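Toluene, o-xylene monooxygenase oxygenase subunit (Pseudomonas stutzeri, PDB 2INC) probably serves as the iron-free partner subunit of a ferritin-like hydroxylase complex that oxidises aromatic hydrocarbons such as toluene and o-xylene. Local coordinates at residues G85-V90 against H155-T160; G92-L97 against T162-R167; R37-D42 against T49-Y54; S132-Q137 against I204-G209; G232-S237 against A299-E304. All coordinates share one frame; numbering follows the deposited sequence.

Contact 1. Residues G85-V90 against H155-T160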
# COMPACT_ATOMS: atom_id res chain seq x y z
N GLY B 85 3.21 12.89 -9.90
CA GLY B 85 2.40 13.11 -11.15
C GLY B 85 3.07 14.11 -12.10
O GLY B 85 3.27 13.84 -13.29
N GLN B 86 3.49 15.25 -11.57
CA GLN B 86 4.18 16.28 -12.35
C GLN B 86 5.50 15.79 -12.94
O GLN B 86 5.85 16.20 -14.07
CB GLN B 86 4.42 17.51 -11.47
CG GLN B 86 3.08 18.20 -11.11
CD GLN B 86 2.36 18.74 -12.36
OE1 GLN B 86 2.94 19.49 -13.15
NE2 GLN B 86 1.09 18.35 -12.53
N GLU B 87 6.24 14.96 -12.22
CA GLU B 87 7.48 14.39 -12.80
C GLU B 87 7.19 13.33 -13.84
O GLU B 87 8.03 13.13 -14.70
CB GLU B 87 8.43 13.79 -11.76
CG GLU B 87 9.21 14.82 -10.97
CD GLU B 87 10.10 15.75 -11.84
OE1 GLU B 87 9.59 16.78 -12.34
OE2 GLU B 87 11.33 15.46 -11.98
N SER B 88 6.05 12.61 -13.74
CA SER B 88 5.68 11.66 -14.81
C SER B 88 5.46 12.48 -16.07
O SER B 88 5.77 12.04 -17.16
CB SER B 88 4.39 10.93 -14.47
OG SER B 88 4.60 10.04 -13.39
N TYR B 89 4.88 13.67 -15.91
CA TYR B 89 4.69 14.54 -17.05
C TYR B 89 6.01 15.06 -17.65
O TYR B 89 6.27 14.92 -18.85
CB TYR B 89 3.74 15.67 -16.67
CG TYR B 89 3.68 16.79 -17.68
CD1 TYR B 89 3.16 16.58 -18.97
CD2 TYR B 89 4.09 18.06 -17.35
CE1 TYR B 89 3.12 17.60 -19.90
CE2 TYR B 89 4.08 19.08 -18.28
CZ TYR B 89 3.57 18.84 -19.56
OH TYR B 89 3.48 19.85 -20.48
N VAL B 90 6.85 15.67 -16.84
CA VAL B 90 8.11 16.20 -17.34
C VAL B 90 9.00 15.11 -17.88
O VAL B 90 9.59 15.26 -18.95
CB VAL B 90 8.84 17.03 -16.23
CG1 VAL B 90 10.27 17.37 -16.68
CG2 VAL B 90 8.05 18.26 -15.97
N HIS B 155 12.96 23.74 -5.61
CA HIS B 155 14.08 24.40 -6.26
C HIS B 155 15.11 23.34 -6.64
O HIS B 155 15.77 23.47 -7.67
CB HIS B 155 14.78 25.42 -5.32
CG HIS B 155 13.94 26.64 -4.94
ND1 HIS B 155 13.10 27.30 -5.81
CD2 HIS B 155 13.85 27.30 -3.77
CE1 HIS B 155 12.53 28.32 -5.19
NE2 HIS B 155 12.98 28.35 -3.96
N LEU B 156 15.22 22.29 -5.84
CA LEU B 156 16.13 21.17 -6.21
C LEU B 156 15.63 20.44 -7.48
O LEU B 156 16.41 20.05 -8.36
CB LEU B 156 16.22 20.17 -5.06
CG LEU B 156 17.03 18.85 -5.31
CD1 LEU B 156 18.40 19.19 -5.93
CD2 LEU B 156 17.19 17.94 -4.09
N ARG B 157 14.32 20.33 -7.58
CA ARG B 157 13.69 19.75 -8.76
C ARG B 157 14.07 20.59 -9.99
O ARG B 157 14.44 20.04 -11.03
CB ARG B 157 12.18 19.82 -8.56
CG ARG B 157 11.40 19.15 -9.69
CD ARG B 157 9.98 19.56 -9.62
NE ARG B 157 9.23 18.93 -10.73
CZ ARG B 157 8.15 19.44 -11.34
NH1 ARG B 157 7.58 18.77 -12.34
NH2 ARG B 157 7.63 20.61 -10.98
N TRP B 158 14.03 21.93 -9.88
CA TRP B 158 14.34 22.75 -11.06
C TRP B 158 15.82 22.61 -11.44
O TRP B 158 16.18 22.46 -12.63
CB TRP B 158 14.03 24.23 -10.83
CG TRP B 158 12.70 24.58 -10.45
CD1 TRP B 158 11.59 23.77 -10.44
CD2 TRP B 158 12.25 25.88 -10.05
NE1 TRP B 158 10.48 24.51 -10.03
CE2 TRP B 158 10.88 25.79 -9.76
CE3 TRP B 158 12.91 27.12 -9.84
CZ2 TRP B 158 10.14 26.87 -9.32
CZ3 TRP B 158 12.17 28.21 -9.39
CH2 TRP B 158 10.79 28.07 -9.14
N LEU B 159 16.69 22.65 -10.44
CA LEU B 159 18.11 22.39 -10.68
C LEU B 159 18.27 21.05 -11.40
O LEU B 159 19.05 20.96 -12.36
CB LEU B 159 18.91 22.39 -9.37
CG LEU B 159 20.29 21.72 -9.24
CD1 LEU B 159 21.30 22.45 -10.09
CD2 LEU B 159 20.71 21.79 -7.79
N THR B 160 17.53 20.02 -10.96
CA THR B 160 17.71 18.67 -11.50
C THR B 160 17.29 18.61 -12.99
O THR B 160 18.00 18.02 -13.82
CB THR B 160 17.01 17.67 -10.59
OG1 THR B 160 17.57 17.76 -9.25
CG2 THR B 160 17.11 16.25 -11.11
O HOH W 1 5.10 20.83 -12.68
O HOH W 2 13.69 16.85 -11.43
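Arg157 reaches Glu87 side-on, and two of its nitrogens, NE and NH1, land on one oxygen. NE lies 2.7 Å from Glu87 OE1 and NH1 lies 2.8 Å from the same OE1, each bond within the guanidinium plane. The carboxylate is turned 81° against that plane; NE meets OE1 from above the carboxylate, NH1 nearly end-on. Arg157 NH1 also rests 3.5 Å from Gln86 CB, with Val90 CG2 close by. An extended chain from CG to NE carries the charge across the gap. Water 1 joins Arg157 NH2 to Gln86 OE1, and Asp253 forms a salt bridge with NH2; a leucine here would probably leave the buried carboxylate of Glu87, and that of Asp253, without the cation they share. Water 2 links Glu87 OE2 to Arg157 O. Over residues 85-90 and 155-160 the axes come no closer than 13.0 Å and their directions differ by 13°, a wide spacing spanned by long polar side chains and water within the ferritin-like helical bundle.

Contact 2. Residues G92-L97 against T162-R167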
# COMPACT_ATOMS: atom_id res chain seq x y z
N GLY B 92 8.07 12.29 -19.10
CA GLY B 92 7.52 11.89 -20.35
C GLY B 92 7.93 12.82 -21.47
O GLY B 92 8.30 12.34 -22.55
N LEU B 93 7.81 14.14 -21.25
CA LEU B 93 8.26 15.14 -22.24
C LEU B 93 9.67 14.91 -22.63
O LEU B 93 9.98 14.90 -23.81
CB LEU B 93 8.21 16.56 -21.72
CG LEU B 93 6.81 17.17 -21.78
CD1 LEU B 93 6.78 18.58 -21.11
CD2 LEU B 93 6.34 17.20 -23.26
N PHE B 94 10.55 14.77 -21.64
CA PHE B 94 11.96 14.51 -21.95
C PHE B 94 12.09 13.25 -22.81
O PHE B 94 12.87 13.22 -23.77
CB PHE B 94 12.76 14.32 -20.68
CG PHE B 94 12.95 15.60 -19.85
CD1 PHE B 94 13.62 15.54 -18.63
CD2 PHE B 94 12.47 16.83 -20.30
CE1 PHE B 94 13.81 16.66 -17.86
CE2 PHE B 94 12.65 18.00 -19.51
CZ PHE B 94 13.35 17.90 -18.31
N ASP B 95 11.37 12.20 -22.43
CA ASP B 95 11.55 10.91 -23.09
C ASP B 95 11.02 11.02 -24.50
O ASP B 95 11.65 10.63 -25.44
CB ASP B 95 10.81 9.84 -22.31
CG ASP B 95 10.94 8.44 -22.88
OD1 ASP B 95 11.99 8.08 -23.48
OD2 ASP B 95 10.02 7.63 -22.56
N GLN B 96 9.81 11.55 -24.64
CA GLN B 96 9.14 11.51 -25.93
C GLN B 96 9.70 12.54 -26.93
O GLN B 96 9.76 12.28 -28.14
CB GLN B 96 7.61 11.50 -25.68
CG GLN B 96 7.33 10.11 -24.97
CD GLN B 96 5.91 9.64 -24.96
OE1 GLN B 96 5.24 9.71 -25.98
NE2 GLN B 96 5.44 9.08 -23.80
N LEU B 97 10.23 13.67 -26.43
CA LEU B 97 10.78 14.68 -27.32
C LEU B 97 12.18 14.25 -27.80
O LEU B 97 12.54 14.51 -28.95
CB LEU B 97 10.72 16.10 -26.68
CG LEU B 97 9.30 16.71 -26.73
CD1 LEU B 97 9.21 18.01 -25.93
CD2 LEU B 97 8.89 16.99 -28.17
N THR B 162 17.35 21.08 -15.04
CA THR B 162 18.35 21.86 -15.76
C THR B 162 19.63 21.02 -15.94
O THR B 162 20.20 20.98 -17.01
CB THR B 162 18.71 23.17 -14.96
OG1 THR B 162 17.50 23.85 -14.64
CG2 THR B 162 19.54 24.08 -15.84
N ALA B 163 20.06 20.33 -14.90
CA ALA B 163 21.22 19.40 -15.00
C ALA B 163 21.01 18.33 -16.10
O ALA B 163 21.89 18.07 -16.93
CB ALA B 163 21.48 18.73 -13.68
N TYR B 164 19.82 17.72 -16.13
CA TYR B 164 19.51 16.68 -17.10
C TYR B 164 19.55 17.21 -18.53
O TYR B 164 20.25 16.66 -19.44
CB TYR B 164 18.06 16.16 -16.78
CG TYR B 164 17.69 15.00 -17.70
CD1 TYR B 164 17.90 13.70 -17.30
CD2 TYR B 164 17.11 15.22 -18.98
CE1 TYR B 164 17.58 12.62 -18.09
CE2 TYR B 164 16.77 14.13 -19.82
CZ TYR B 164 17.03 12.82 -19.34
OH TYR B 164 16.76 11.68 -20.10
N ARG B 165 18.84 18.29 -18.75
CA ARG B 165 18.81 18.90 -20.08
C ARG B 165 20.16 19.40 -20.54
O ARG B 165 20.45 19.34 -21.72
CB ARG B 165 17.85 20.04 -20.15
CG ARG B 165 16.41 19.53 -20.01
CD ARG B 165 16.00 18.83 -21.33
NE ARG B 165 16.01 19.81 -22.43
CZ ARG B 165 16.39 19.54 -23.69
NH1 ARG B 165 16.33 20.51 -24.62
NH2 ARG B 165 16.82 18.31 -24.02
N THR B 166 20.97 19.88 -19.59
CA THR B 166 22.32 20.32 -19.94
C THR B 166 23.11 19.18 -20.52
O THR B 166 23.82 19.36 -21.52
CB THR B 166 23.02 20.91 -18.70
OG1 THR B 166 22.28 22.06 -18.29
CG2 THR B 166 24.49 21.35 -19.04
N ARG B 167 23.06 18.01 -19.90
CA ARG B 167 23.69 16.80 -20.48
C ARG B 167 23.14 16.44 -21.84
O ARG B 167 23.88 16.09 -22.75
CB ARG B 167 23.46 15.59 -19.61
CG ARG B 167 24.44 15.34 -18.62
CD ARG B 167 25.54 14.34 -19.14
NE ARG B 167 26.44 15.08 -19.95
CZ ARG B 167 27.45 15.85 -19.56
NH1 ARG B 167 28.07 16.48 -20.52
NH2 ARG B 167 27.88 15.98 -18.30
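Arg165 NH2 is gripped by two carboxylates, those of Asp103 and Glu168, and the salt bridges anchor a side chain whose methylenes lie against Phe94. The Arg165 chain folds at chi2 (-74°) and again at chi3, which lays its middle across the ring instead of stretching it out. Arg165 CD sits over one face of Phe94, 4.2 Å from the ring centroid and displaced toward the rim, a CH-pi contact. Next to it, Arg165 CG is 3.9 Å from Phe94 CZ.

Tyr164 supplies the second contact. Its ring is nearly parallel to that of Phe94, the planes 9° apart, but the two have slid past each other until they barely overlap, with centroids 5.1 Å apart. The closest atoms are Phe94 CD1 and Tyr164 CD2, 3.5 Å apart. The hydroxyl of Tyr164 goes on to bond the backbone of the chain of another protein, and an aromatic side chain of that chain meets its ring edge-to-face. Leu242, from helix 241-268, packs on both Phe94 and Arg165. One phenylalanine thus bridges helices 76-99 and 142-172 through the apolar parts of two partners whose polar ends are tied elsewhere: helix-to-helix packing within the ferritin-like bundle, beside the chain of another protein.

Contact 3. Residues R37-D42 against T49-Y54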
# COMPACT_ATOMS: atom_id res chain seq x y z
N ARG B 37 16.61 30.95 26.16
CA ARG B 37 17.51 29.82 25.99
C ARG B 37 16.80 28.82 25.06
O ARG B 37 16.23 27.84 25.53
CB ARG B 37 17.81 29.15 27.32
CG ARG B 37 19.04 28.20 27.27
CD ARG B 37 18.98 27.22 28.44
NE ARG B 37 19.16 27.96 29.70
CZ ARG B 37 20.32 28.13 30.33
NH1 ARG B 37 21.45 27.59 29.85
NH2 ARG B 37 20.35 28.82 31.46
N PRO B 38 16.84 29.08 23.74
CA PRO B 38 16.20 28.24 22.74
C PRO B 38 16.60 26.77 22.85
O PRO B 38 15.76 25.89 22.81
CB PRO B 38 16.75 28.79 21.40
CG PRO B 38 17.20 30.11 21.67
CD PRO B 38 17.50 30.25 23.14
N TRP B 39 17.90 26.51 22.96
CA TRP B 39 18.42 25.15 22.92
C TRP B 39 18.84 24.69 24.31
O TRP B 39 19.19 25.52 25.14
CB TRP B 39 19.62 25.09 21.96
CG TRP B 39 19.25 25.69 20.59
CD1 TRP B 39 19.68 26.88 20.06
CD2 TRP B 39 18.32 25.15 19.67
NE1 TRP B 39 19.08 27.07 18.82
CE2 TRP B 39 18.28 26.02 18.55
CE3 TRP B 39 17.54 23.99 19.66
CZ2 TRP B 39 17.42 25.81 17.46
CZ3 TRP B 39 16.75 23.73 18.55
CH2 TRP B 39 16.69 24.65 17.48
N GLU B 40 18.83 23.39 24.54
CA GLU B 40 18.95 22.83 25.90
C GLU B 40 20.42 22.71 26.32
O GLU B 40 20.90 21.61 26.65
CB GLU B 40 18.25 21.46 25.94
CG GLU B 40 18.02 20.83 27.34
CD GLU B 40 16.94 21.54 28.15
OE1 GLU B 40 15.79 21.58 27.66
OE2 GLU B 40 17.23 22.03 29.29
N LEU B 41 21.13 23.85 26.30
CA LEU B 41 22.58 23.88 26.54
C LEU B 41 22.86 25.26 27.11
O LEU B 41 21.93 25.99 27.38
CB LEU B 41 23.39 23.69 25.22
CG LEU B 41 23.31 22.31 24.56
CD1 LEU B 41 23.72 22.37 23.12
CD2 LEU B 41 24.08 21.22 25.28
N ASP B 42 24.14 25.60 27.30
CA ASP B 42 24.52 26.93 27.77
C ASP B 42 23.90 28.03 26.88
O ASP B 42 23.85 27.91 25.64
CB ASP B 42 26.03 27.08 27.83
CG ASP B 42 26.47 28.44 28.34
OD1 ASP B 42 26.93 28.53 29.50
OD2 ASP B 42 26.39 29.44 27.57
N THR B 49 22.56 32.56 20.33
CA THR B 49 22.62 33.96 19.87
C THR B 49 22.08 34.18 18.47
O THR B 49 21.34 35.17 18.22
CB THR B 49 24.07 34.46 19.93
OG1 THR B 49 24.44 34.43 21.31
CG2 THR B 49 24.16 35.89 19.50
N TRP B 50 22.41 33.23 17.57
CA TRP B 50 21.92 33.30 16.18
C TRP B 50 20.41 33.30 16.23
O TRP B 50 19.80 34.16 15.62
CB TRP B 50 22.41 32.12 15.39
CG TRP B 50 22.06 32.27 13.96
CD1 TRP B 50 20.81 32.13 13.40
CD2 TRP B 50 22.95 32.60 12.89
NE1 TRP B 50 20.88 32.32 12.03
CE2 TRP B 50 22.17 32.66 11.71
CE3 TRP B 50 24.32 32.89 12.83
CZ2 TRP B 50 22.72 32.97 10.47
CZ3 TRP B 50 24.87 33.22 11.59
CH2 TRP B 50 24.07 33.22 10.42
N TYR B 51 19.80 32.37 16.96
CA TYR B 51 18.32 32.30 16.96
C TYR B 51 17.62 33.44 17.70
O TYR B 51 16.48 33.87 17.32
CB TYR B 51 17.79 30.97 17.51
CG TYR B 51 17.77 29.87 16.46
CD1 TYR B 51 18.97 29.34 15.99
CD2 TYR B 51 16.60 29.46 15.85
CE1 TYR B 51 18.99 28.34 14.97
CE2 TYR B 51 16.62 28.43 14.84
CZ TYR B 51 17.83 27.90 14.42
OH TYR B 51 17.90 26.91 13.43
N LYS B 52 18.24 33.91 18.78
CA LYS B 52 17.66 35.10 19.44
C LYS B 52 17.73 36.32 18.55
O LYS B 52 16.78 37.08 18.48
CB LYS B 52 18.35 35.37 20.77
CG LYS B 52 18.13 34.18 21.74
CD LYS B 52 18.60 34.56 23.15
CE LYS B 52 20.10 34.73 23.15
NZ LYS B 52 20.54 34.87 24.58
N LYS B 53 18.84 36.49 17.85
CA LYS B 53 18.95 37.68 17.01
C LYS B 53 18.08 37.59 15.74
O LYS B 53 17.43 38.58 15.41
CB LYS B 53 20.42 37.96 16.67
CG LYS B 53 20.63 39.12 15.73
CD LYS B 53 22.10 39.53 15.74
CE LYS B 53 22.42 40.64 14.71
NZ LYS B 53 21.80 41.94 15.12
N TYR B 54 18.03 36.42 15.07
CA TYR B 54 17.50 36.34 13.72
C TYR B 54 16.12 35.71 13.68
O TYR B 54 15.41 35.88 12.70
CB TYR B 54 18.49 35.62 12.78
CG TYR B 54 19.82 36.36 12.64
CD1 TYR B 54 19.87 37.71 12.29
CD2 TYR B 54 21.02 35.72 12.83
CE1 TYR B 54 21.07 38.38 12.14
CE2 TYR B 54 22.24 36.39 12.67
CZ TYR B 54 22.23 37.72 12.32
OH TYR B 54 23.42 38.38 12.16
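Trp39 and Tyr51 make the aromatic part of this contact, a T-shaped pair with planes 89° apart. The indole comes edge-on to the phenol face: Trp39 CZ2 stands above the middle of the ring, 3.7 Å from Tyr51 CZ, while Trp39 NE1 lies 3.6 Å from Tyr51 CD1. The centroid of the indole's five-membered ring is 5.1 Å from that of Tyr51. CG of Trp39 is anti to the carbonyl carbon (chi1 -52°), which directs the indole toward the helix.

The aliphatic part belongs to Pro38. Its CG lies 4.3 Å from Tyr51 CB and 4.2 Å from Lys52 CG, where the proline ring and the lysine chain cross at about a right angle. Pro38 CB also lies over one face of the Trp39 indole, toward its rim.

A side-chain bond spans the loop. Arg37 NH1 donates to Leu41 O over 3.0 Å, nearly straight at 165°, bridging an inverse gamma turn centred on Glu40. The hydroxyl of Tyr51 is engaged outside the contact, by Gln137 O.

Phe31 adds a third ring, edge-to-face with Tyr51. The loop running into helix 46-56 folds back on that helix, whose Tyr51 ties it to the end of helix 121-138.

Contact 4. Residues S132-Q137 against I204-G209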
# COMPACT_ATOMS: atom_id res chain seq x y z
N SER B 132 15.84 29.17 0.24
CA SER B 132 14.66 28.65 0.90
C SER B 132 14.94 27.66 2.03
O SER B 132 14.14 27.56 2.99
CB SER B 132 13.66 28.06 -0.14
OG SER B 132 14.29 26.96 -0.80
N VAL B 133 16.09 26.97 1.99
CA VAL B 133 16.39 26.02 3.05
C VAL B 133 16.96 26.80 4.26
O VAL B 133 16.91 26.32 5.39
CB VAL B 133 17.36 24.88 2.58
CG1 VAL B 133 18.75 25.30 2.66
CG2 VAL B 133 17.07 23.54 3.31
N TYR B 134 17.47 28.00 4.01
CA TYR B 134 17.76 28.88 5.15
C TYR B 134 16.48 29.37 5.82
O TYR B 134 16.36 29.27 7.06
CB TYR B 134 18.75 30.01 4.84
CG TYR B 134 18.94 30.84 6.08
CD1 TYR B 134 18.29 32.10 6.20
CD2 TYR B 134 19.63 30.34 7.17
CE1 TYR B 134 18.43 32.85 7.38
CE2 TYR B 134 19.76 31.11 8.38
CZ TYR B 134 19.15 32.34 8.44
OH TYR B 134 19.27 33.07 9.63
N ILE B 135 15.48 29.76 5.04
CA ILE B 135 14.17 30.14 5.67
C ILE B 135 13.63 29.01 6.55
O ILE B 135 13.17 29.23 7.68
CB ILE B 135 13.15 30.59 4.59
CG1 ILE B 135 13.74 31.84 3.92
CG2 ILE B 135 11.68 30.82 5.16
CD1 ILE B 135 13.08 32.36 2.59
N HIS B 136 13.68 27.79 6.02
CA HIS B 136 13.28 26.60 6.77
C HIS B 136 13.77 26.65 8.20
O HIS B 136 12.99 26.48 9.13
CB HIS B 136 13.84 25.34 6.06
CG HIS B 136 13.72 24.09 6.86
ND1 HIS B 136 13.00 23.00 6.43
CD2 HIS B 136 14.21 23.76 8.08
CE1 HIS B 136 13.08 22.04 7.33
NE2 HIS B 136 13.80 22.48 8.35
N GLN B 137 15.08 26.83 8.38
CA GLN B 137 15.71 26.56 9.66
C GLN B 137 15.59 27.75 10.65
O GLN B 137 15.83 27.59 11.85
CB GLN B 137 17.16 26.12 9.44
CG GLN B 137 18.07 27.18 8.93
CD GLN B 137 19.32 26.59 8.27
OE1 GLN B 137 19.33 26.18 7.09
NE2 GLN B 137 20.35 26.56 9.01
N ILE B 204 22.77 36.35 2.48
CA ILE B 204 23.31 36.73 3.80
C ILE B 204 22.37 37.60 4.61
O ILE B 204 22.76 38.20 5.65
CB ILE B 204 24.76 37.27 3.70
CG1 ILE B 204 24.81 38.60 2.94
CG2 ILE B 204 25.66 36.20 3.04
CD1 ILE B 204 26.16 39.27 3.02
N ALA B 205 21.10 37.64 4.21
CA ALA B 205 20.08 38.34 5.00
C ALA B 205 19.52 37.34 6.06
O ALA B 205 18.63 36.54 5.71
CB ALA B 205 18.96 38.75 4.07
N TRP B 206 20.02 37.37 7.30
CA TRP B 206 19.79 36.25 8.23
C TRP B 206 18.50 36.34 9.04
O TRP B 206 18.00 35.33 9.56
CB TRP B 206 20.97 36.04 9.18
CG TRP B 206 22.30 35.99 8.56
CD1 TRP B 206 23.35 36.82 8.83
CD2 TRP B 206 22.79 35.00 7.64
NE1 TRP B 206 24.47 36.43 8.12
CE2 TRP B 206 24.15 35.32 7.38
CE3 TRP B 206 22.22 33.87 7.02
CZ2 TRP B 206 24.93 34.57 6.52
CZ3 TRP B 206 22.98 33.13 6.17
CH2 TRP B 206 24.35 33.48 5.92
N ASP B 207 17.96 37.54 9.14
CA ASP B 207 16.71 37.75 9.85
C ASP B 207 15.64 36.97 9.12
O ASP B 207 15.54 37.07 7.90
CB ASP B 207 16.40 39.22 9.82
CG ASP B 207 15.14 39.53 10.55
OD1 ASP B 207 15.24 39.97 11.71
OD2 ASP B 207 14.06 39.29 9.99
N TRP B 208 14.83 36.19 9.84
CA TRP B 208 13.90 35.31 9.13
C TRP B 208 12.97 36.07 8.21
O TRP B 208 12.71 35.64 7.05
CB TRP B 208 13.16 34.36 10.07
CG TRP B 208 11.90 34.92 10.72
CD1 TRP B 208 11.81 35.57 11.88
CD2 TRP B 208 10.58 34.89 10.17
NE1 TRP B 208 10.49 35.93 12.13
CE2 TRP B 208 9.73 35.52 11.08
CE3 TRP B 208 10.04 34.34 8.99
CZ2 TRP B 208 8.35 35.63 10.88
CZ3 TRP B 208 8.65 34.48 8.76
CH2 TRP B 208 7.84 35.13 9.70
N GLY B 209 12.47 37.21 8.71
CA GLY B 209 11.47 38.01 7.95
C GLY B 209 12.12 38.69 6.76
O GLY B 209 11.55 38.78 5.68
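A hydrogen bond and a T-shaped aromatic pair, both made by Tyr134 with Trp206, join helix 121-138 to the loop that leads into helix 208-237. Tyr134 OH donates to Trp206 O at 2.6 Å, in the carbonyl plane and on a lone pair, with a C=O...donor angle of 122°. Having CG anti to the backbone N (chi1 179°) lets the ring project from its helix so that the hydroxyl meets the loop backbone. Trp206 then turns its benzo edge onto the tyrosine face, the planes 74° apart and the ring centroids separated by 5.3 Å. Between the rings the closest atoms are Trp206 CE3 and Tyr134 CZ, 3.7 Å apart and off the ring centre, and Trp206 CB comes 3.5 Å from Tyr134 OH.

The site marks the start of a long helix of the ferritin-like bundle, with Asp207 at its N-cap. Asp207 OD2 accepts a weak bond from Gly209 N at 2.9 Å and another bond from Glu210 N.

Tyr134 OH also bonds to Trp50 NE1; a phenylalanine in its place would probably leave both this indole nitrogen and the Trp206 carbonyl without their partner. Trp50 and Trp206 also meet edge-to-face.

Contact 5. Residues G232-S237 against A299-E304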
# COMPACT_ATOMS: atom_id res chain seq x y z
N GLY B 232 10.95 31.19 -21.33
CA GLY B 232 10.01 30.15 -21.80
C GLY B 232 9.20 30.62 -23.02
O GLY B 232 9.06 29.87 -23.98
N SER B 233 8.68 31.86 -23.00
CA SER B 233 7.96 32.42 -24.18
C SER B 233 8.84 32.53 -25.40
O SER B 233 8.48 32.19 -26.54
CB SER B 233 7.50 33.82 -23.88
OG SER B 233 6.48 33.72 -22.93
N LEU B 234 10.04 33.01 -25.16
CA LEU B 234 10.97 33.11 -26.23
C LEU B 234 11.26 31.71 -26.80
O LEU B 234 11.32 31.53 -28.02
CB LEU B 234 12.24 33.75 -25.70
CG LEU B 234 13.31 33.95 -26.73
CD1 LEU B 234 12.79 34.90 -27.83
CD2 LEU B 234 14.55 34.52 -26.01
N ALA B 235 11.46 30.72 -25.91
CA ALA B 235 11.76 29.34 -26.35
C ALA B 235 10.69 28.87 -27.30
O ALA B 235 11.00 28.31 -28.37
CB ALA B 235 11.83 28.40 -25.16
N GLN B 236 9.43 29.08 -26.89
CA GLN B 236 8.30 28.60 -27.66
C GLN B 236 8.30 29.21 -29.06
O GLN B 236 8.10 28.50 -30.04
CB GLN B 236 7.00 28.92 -26.94
CG GLN B 236 5.87 28.00 -27.40
CD GLN B 236 4.46 28.55 -27.19
OE1 GLN B 236 4.10 29.04 -26.09
NE2 GLN B 236 3.63 28.42 -28.23
N SER B 237 8.50 30.53 -29.14
CA SER B 237 8.51 31.24 -30.41
C SER B 237 9.73 30.86 -31.25
O SER B 237 9.70 30.96 -32.47
CB SER B 237 8.43 32.75 -30.17
OG SER B 237 9.70 33.29 -29.90
N ALA B 299 19.47 41.58 -22.59
CA ALA B 299 20.38 40.82 -23.44
C ALA B 299 19.65 39.81 -24.31
O ALA B 299 20.23 39.30 -25.27
CB ALA B 299 21.45 40.14 -22.61
N LEU B 300 18.40 39.51 -23.98
CA LEU B 300 17.55 38.63 -24.79
C LEU B 300 17.09 39.39 -26.05
O LEU B 300 17.13 40.62 -26.06
CB LEU B 300 16.31 38.24 -24.01
CG LEU B 300 16.39 37.32 -22.78
CD1 LEU B 300 14.99 37.13 -22.25
CD2 LEU B 300 16.97 36.02 -23.17
N PRO B 301 16.71 38.66 -27.12
CA PRO B 301 15.83 39.10 -28.21
C PRO B 301 14.64 39.96 -27.73
O PRO B 301 13.93 39.58 -26.79
CB PRO B 301 15.32 37.77 -28.77
CG PRO B 301 16.52 36.85 -28.63
CD PRO B 301 17.29 37.33 -27.40
N ASP B 302 14.44 41.12 -28.36
CA ASP B 302 13.30 41.96 -28.01
C ASP B 302 13.39 42.27 -26.49
O ASP B 302 12.38 42.29 -25.74
CB ASP B 302 12.02 41.21 -28.36
CG ASP B 302 10.84 42.12 -28.61
OD1 ASP B 302 10.80 43.27 -28.08
OD2 ASP B 302 9.93 41.65 -29.34
N GLY B 303 14.64 42.51 -26.08
CA GLY B 303 15.03 42.71 -24.69
C GLY B 303 14.28 43.76 -23.91
O GLY B 303 13.93 43.55 -22.75
N GLU B 304 14.04 44.91 -24.53
CA GLU B 304 13.39 46.01 -23.82
C GLU B 304 11.96 45.65 -23.39
O GLU B 304 11.53 45.99 -22.29
CB GLU B 304 13.47 47.32 -24.63
CG GLU B 304 14.93 47.82 -24.84
CD GLU B 304 15.70 48.04 -23.51
OE1 GLU B 304 15.10 48.64 -22.58
OE2 GLU B 304 16.89 47.62 -23.40
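Leu234 spreads its two methyl branches over Leu300 and Pro301. A chi1 of -179° sets CG opposite the backbone N and, with chi2 at 62°, the fork leaves the helix toward the turn; CD1 meets Pro301, whereas CD2 reaches both Leu300 and Pro301. CD1 of Leu234 lies 3.9 Å from Pro301 CB, while Leu234 CD2 meets both Leu300 CD2 and Pro301 CG at 4.0 Å. The leucine crosses the proline ring at about a right angle.

Leu300 has the other common leucine rotamer, CG anti to the carbonyl carbon (chi1 -68°), and offers a single methyl. Pro301 follows it in a type II beta turn from Leu300 to Gly303, whose bend brings both side chains to Leu234. Trp110 packs on Leu234 and Phe117 on Leu300, both from helix 108-117. Near the end of helix 208-237, Ser237 OG bonds back to Leu234 O over 3.0 Å.

Between the helix end and the turn, then, the attraction is dispersion and the covering of apolar surface, with shape rather than directed bonds setting the fit.

In the fold
Contacts 1 and 2 are successive levels of one interface, helix 76-99 on helix 142-172, their centres about 10 Å apart; residues of both also touch the second copy of this protein. Contacts 3 and 4 adjoin, with centres about 15 Å apart: Tyr54 O and Trp208 N, 2.9 Å apart, probably form a backbone hydrogen bond. Contact 4 meets contact 1 where His155 rests on Ser132, although their centres lie about 24 Å apart on opposite sides of the chain's centre. Contact 5, at the other end of helix 208-237 from contact 4, is about 48 Å from contact 3, centre to centre. In this enzyme family the diiron site is expected in the larger partner subunit; contacts 1 to 4 all adjoin another protein's chain.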